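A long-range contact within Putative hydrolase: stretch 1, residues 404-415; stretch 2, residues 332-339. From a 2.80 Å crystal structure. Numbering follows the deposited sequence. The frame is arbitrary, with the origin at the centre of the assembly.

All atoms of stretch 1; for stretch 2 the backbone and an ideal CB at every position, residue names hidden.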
# COMPACT_ATOMS: atom_id res chain seq x y z
N ASN A 404 18.64 -7.12 8.40
CA ASN A 404 19.43 -6.48 9.43
C ASN A 404 19.15 -4.94 9.51
O ASN A 404 20.02 -4.18 9.94
CB ASN A 404 20.93 -6.79 9.21
CG ASN A 404 21.75 -6.88 10.47
OD1 ASN A 404 21.25 -7.13 11.58
ND2 ASN A 404 23.05 -6.68 10.33
N TRP A 405 17.91 -4.52 9.15
CA TRP A 405 17.41 -3.13 9.26
C TRP A 405 17.53 -2.60 10.71
O TRP A 405 17.74 -1.41 10.92
CB TRP A 405 15.95 -3.02 8.80
CG TRP A 405 15.00 -3.97 9.48
CD1 TRP A 405 14.71 -5.25 9.12
CD2 TRP A 405 14.31 -3.74 10.72
NE1 TRP A 405 13.86 -5.83 10.03
CE2 TRP A 405 13.61 -4.93 11.03
CE3 TRP A 405 14.23 -2.66 11.60
CZ2 TRP A 405 12.82 -5.05 12.17
CZ3 TRP A 405 13.46 -2.79 12.75
CH2 TRP A 405 12.77 -3.97 13.03
N GLU A 406 17.40 -3.52 11.70
CA GLU A 406 17.52 -3.25 13.15
C GLU A 406 18.86 -2.56 13.53
O GLU A 406 18.89 -1.80 14.50
CB GLU A 406 17.41 -4.58 13.94
CG GLU A 406 16.10 -5.33 13.75
CD GLU A 406 16.13 -6.59 12.90
OE1 GLU A 406 16.81 -6.58 11.84
OE2 GLU A 406 15.41 -7.55 13.25
N SER A 407 19.96 -2.85 12.78
CA SER A 407 21.31 -2.31 12.99
C SER A 407 21.39 -0.81 13.01
O SER A 407 22.28 -0.28 13.66
CB SER A 407 22.25 -2.77 11.88
OG SER A 407 22.28 -4.18 11.81
N LEU A 408 20.50 -0.10 12.30
CA LEU A 408 20.53 1.36 12.22
C LEU A 408 20.67 2.06 13.58
O LEU A 408 21.35 3.09 13.65
CB LEU A 408 19.27 1.89 11.51
CG LEU A 408 19.19 1.65 10.00
CD1 LEU A 408 17.89 2.12 9.47
CD2 LEU A 408 20.33 2.34 9.26
N TYR A 409 20.10 1.49 14.66
CA TYR A 409 20.18 2.06 16.00
C TYR A 409 21.23 1.35 16.91
O TYR A 409 21.15 1.47 18.13
CB TYR A 409 18.79 2.04 16.64
CG TYR A 409 17.78 2.83 15.83
CD1 TYR A 409 17.89 4.21 15.72
CD2 TYR A 409 16.75 2.20 15.14
CE1 TYR A 409 16.99 4.95 14.95
CE2 TYR A 409 15.82 2.93 14.40
CZ TYR A 409 15.96 4.30 14.28
OH TYR A 409 15.06 5.01 13.51
N ASP A 410 22.24 0.65 16.30
CA ASP A 410 23.32 -0.05 17.02
C ASP A 410 24.13 0.89 17.86
O ASP A 410 24.26 0.70 19.07
CB ASP A 410 24.33 -0.74 16.04
CG ASP A 410 24.05 -2.17 15.62
OD1 ASP A 410 23.11 -2.79 16.19
OD2 ASP A 410 24.82 -2.70 14.78
N ASN A 411 24.70 1.91 17.20
CA ASN A 411 25.61 2.87 17.82
C ASN A 411 24.88 4.17 18.32
O ASN A 411 25.52 5.22 18.44
CB ASN A 411 26.76 3.20 16.83
CG ASN A 411 27.37 1.97 16.15
OD1 ASN A 411 27.41 1.87 14.93
ND2 ASN A 411 27.85 1.00 16.93
N ASP A 412 23.58 4.07 18.67
CA ASP A 412 22.77 5.16 19.21
C ASP A 412 22.33 4.78 20.62
O ASP A 412 22.13 3.60 20.89
CB ASP A 412 21.53 5.40 18.33
CG ASP A 412 21.83 5.96 16.95
OD1 ASP A 412 22.85 5.55 16.35
OD2 ASP A 412 21.02 6.76 16.44
N ALA A 413 22.15 5.77 21.51
CA ALA A 413 21.68 5.50 22.87
C ALA A 413 20.24 4.93 22.86
O ALA A 413 19.56 5.03 21.83
CB ALA A 413 21.72 6.77 23.69
N PRO A 414 19.75 4.32 23.96
CA PRO A 414 18.36 3.82 23.94
C PRO A 414 17.35 4.96 24.13
O PRO A 414 17.73 6.09 24.47
CB PRO A 414 18.32 2.81 25.10
CG PRO A 414 19.67 2.89 25.78
CD PRO A 414 20.37 4.11 25.28
N LEU A 415 16.06 4.68 23.90
CA LEU A 415 15.02 5.69 24.04
C LEU A 415 14.69 5.98 25.51
O LEU A 415 14.91 5.14 26.37
CB LEU A 415 13.75 5.24 23.30
CG LEU A 415 13.86 5.09 21.78
CD1 LEU A 415 12.61 4.43 21.21
CD2 LEU A 415 14.10 6.44 21.11
N UNK A 332 7.95 9.73 17.67
CA UNK A 332 8.79 8.97 16.75
C UNK A 332 10.01 9.86 16.56
O UNK A 332 9.86 11.05 16.29
CB UNK A 332 8.09 8.64 15.43
N UNK A 333 11.19 9.32 16.87
CA UNK A 333 12.43 10.08 16.88
C UNK A 333 13.53 9.34 16.14
O UNK A 333 13.32 8.23 15.67
CB UNK A 333 12.87 10.37 18.32
N UNK A 334 14.70 10.00 16.04
CA UNK A 334 15.93 9.46 15.47
C UNK A 334 15.69 8.96 14.06
O UNK A 334 15.68 7.75 13.79
CB UNK A 334 16.48 8.33 16.34
N UNK A 335 15.50 9.90 13.13
CA UNK A 335 15.29 9.56 11.74
C UNK A 335 16.54 8.92 11.20
O UNK A 335 17.64 9.32 11.58
CB UNK A 335 14.91 10.79 10.92
N UNK A 336 16.39 7.91 10.35
CA UNK A 336 17.50 7.23 9.69
C UNK A 336 17.11 6.99 8.24
O UNK A 336 15.92 6.88 7.96
CB UNK A 336 17.85 5.92 10.39
N UNK A 337 18.08 6.90 7.33
CA UNK A 337 17.77 6.57 5.94
C UNK A 337 18.03 5.07 5.82
O UNK A 337 19.17 4.62 5.95
CB UNK A 337 18.60 7.38 4.95
N UNK A 338 16.95 4.29 5.64
CA UNK A 338 17.04 2.83 5.52
C UNK A 338 17.80 2.49 4.25
O UNK A 338 18.81 1.78 4.31
CB UNK A 338 15.65 2.18 5.51
N UNK A 339 17.38 3.07 3.14
CA UNK A 339 18.05 2.95 1.85
C UNK A 339 17.45 3.92 0.83
O UNK A 339 16.43 4.55 1.11
CB UNK A 339 17.95 1.51 1.33

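Position 332 lies outside the reach of stretch 1: its CB points sideways and finds nothing within 5.5 Å, so this contact sets no rule for it. The deposited residue is Phe 332, which makes no contact here.

At position 333 the CB also points sideways, and the nearest visible feature is the methyl end of Leu 415, with Leu 415 CD2 5.0 Å from the ideal CB of 333. A small or medium apolar side chain could close that gap; a longer one might also do. Val 333 closes it, placing CG2 3.5 Å from Leu 415 CD2.

Position 334 points toward stretch 1, its ideal CB 3.7 Å from Tyr 409 CE1 and 4.8 Å from Asp 412 OD2. Phi and psi are both positive (56/71), a region that glycine, asparagine and aspartate tolerate best. The carboxylate of Asp 412 would favour a neutral or basic group, yet the backbone argues for a short polar one. The visible backbone already supplies one bond whatever the side chain: Tyr 409 OH donates to the carbonyl O of 334 at 2.8 Å, at the ring edge. The residue is Asp 334, with chi1 at m; its OD2 lies 3.6 Å from Leu 415 CD2 and is hydrogen-bonded elsewhere in the structure.

At 335 the strand's alternation turns the CB away. Stretch 1 asks nothing of it, and many polar residues would serve; it is Gln 335.

Position 336 points back toward stretch 1, the ideal CB 3.9 Å from Leu 408 CD1 and 4.3 Å from Tyr 409 OH. Farther out wait two acceptors, the carbonyl O of Leu 408 and the carboxylate of Asp 412. Apolar near its root and basic at its tip, the side chain that suits this site is lysine or arginine, while a medium apolar chain would satisfy only the near part. Lys 336 meets both demands. Its CG packs 3.5 Å from Tyr 409 CE1, and its NZ forms a salt bridge with Asp 412 OD2 at 3.0 Å, supplemented by a weak hydrogen bond from NZ to Leu 408 O at 3.3 Å.

Position 337 turns away again, leaving broad freedom, although a beta-branched residue suits an extended backbone. Thr 337 is found.

At 338 the CB points sideways, 4.5 Å from Leu 408 CD1, with Trp 405 CB also nearby. This apolar corner invites leucine, isoleucine or methionine. Leu 338 brings its end nearer, so that CD1 sits 3.6 Å from Leu 408 CD1 and 3.8 Å from Trp 405 CB.

Position 339 is out of reach and unconstrained here; it is Phe 339.

Stretch 2 332-339: FVDQKTLF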
# COMPACT_ATOMS: atom_id res chain seq x y z
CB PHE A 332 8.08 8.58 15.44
CG PHE A 332 7.28 7.30 15.60
CD1 PHE A 332 7.87 6.05 15.43
CD2 PHE A 332 5.95 7.34 16.03
CE1 PHE A 332 7.15 4.88 15.64
CE2 PHE A 332 5.23 6.16 16.22
CZ PHE A 332 5.83 4.94 16.02
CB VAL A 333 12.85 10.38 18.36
CG1 VAL A 333 11.92 11.40 18.99
CG2 VAL A 333 12.90 9.11 19.21
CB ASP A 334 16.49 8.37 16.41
CG ASP A 334 16.61 8.84 17.86
OD1 ASP A 334 16.95 10.03 18.07
OD2 ASP A 334 16.31 8.03 18.77
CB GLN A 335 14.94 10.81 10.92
CG GLN A 335 14.60 10.57 9.44
CD GLN A 335 14.46 11.91 8.75
OE1 GLN A 335 13.54 12.68 9.02
NE2 GLN A 335 15.44 12.27 7.91
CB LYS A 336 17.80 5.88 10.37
CG LYS A 336 18.25 5.95 11.82
CD LYS A 336 19.72 6.15 11.93
CE LYS A 336 20.14 6.58 13.31
NZ LYS A 336 21.59 6.36 13.52
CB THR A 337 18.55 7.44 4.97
OG1 THR A 337 18.12 8.79 5.15
CG2 THR A 337 18.33 7.06 3.54
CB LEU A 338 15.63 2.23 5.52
CG LEU A 338 15.53 0.74 5.66
CD1 LEU A 338 16.10 0.27 6.98
CD2 LEU A 338 14.08 0.28 5.52
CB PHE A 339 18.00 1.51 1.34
CG PHE A 339 16.70 1.05 0.72
CD1 PHE A 339 15.62 0.71 1.51
CD2 PHE A 339 16.60 0.85 -0.66
CE1 PHE A 339 14.44 0.22 0.94
CE2 PHE A 339 15.44 0.32 -1.22
CZ PHE A 339 14.37 0.01 -0.42
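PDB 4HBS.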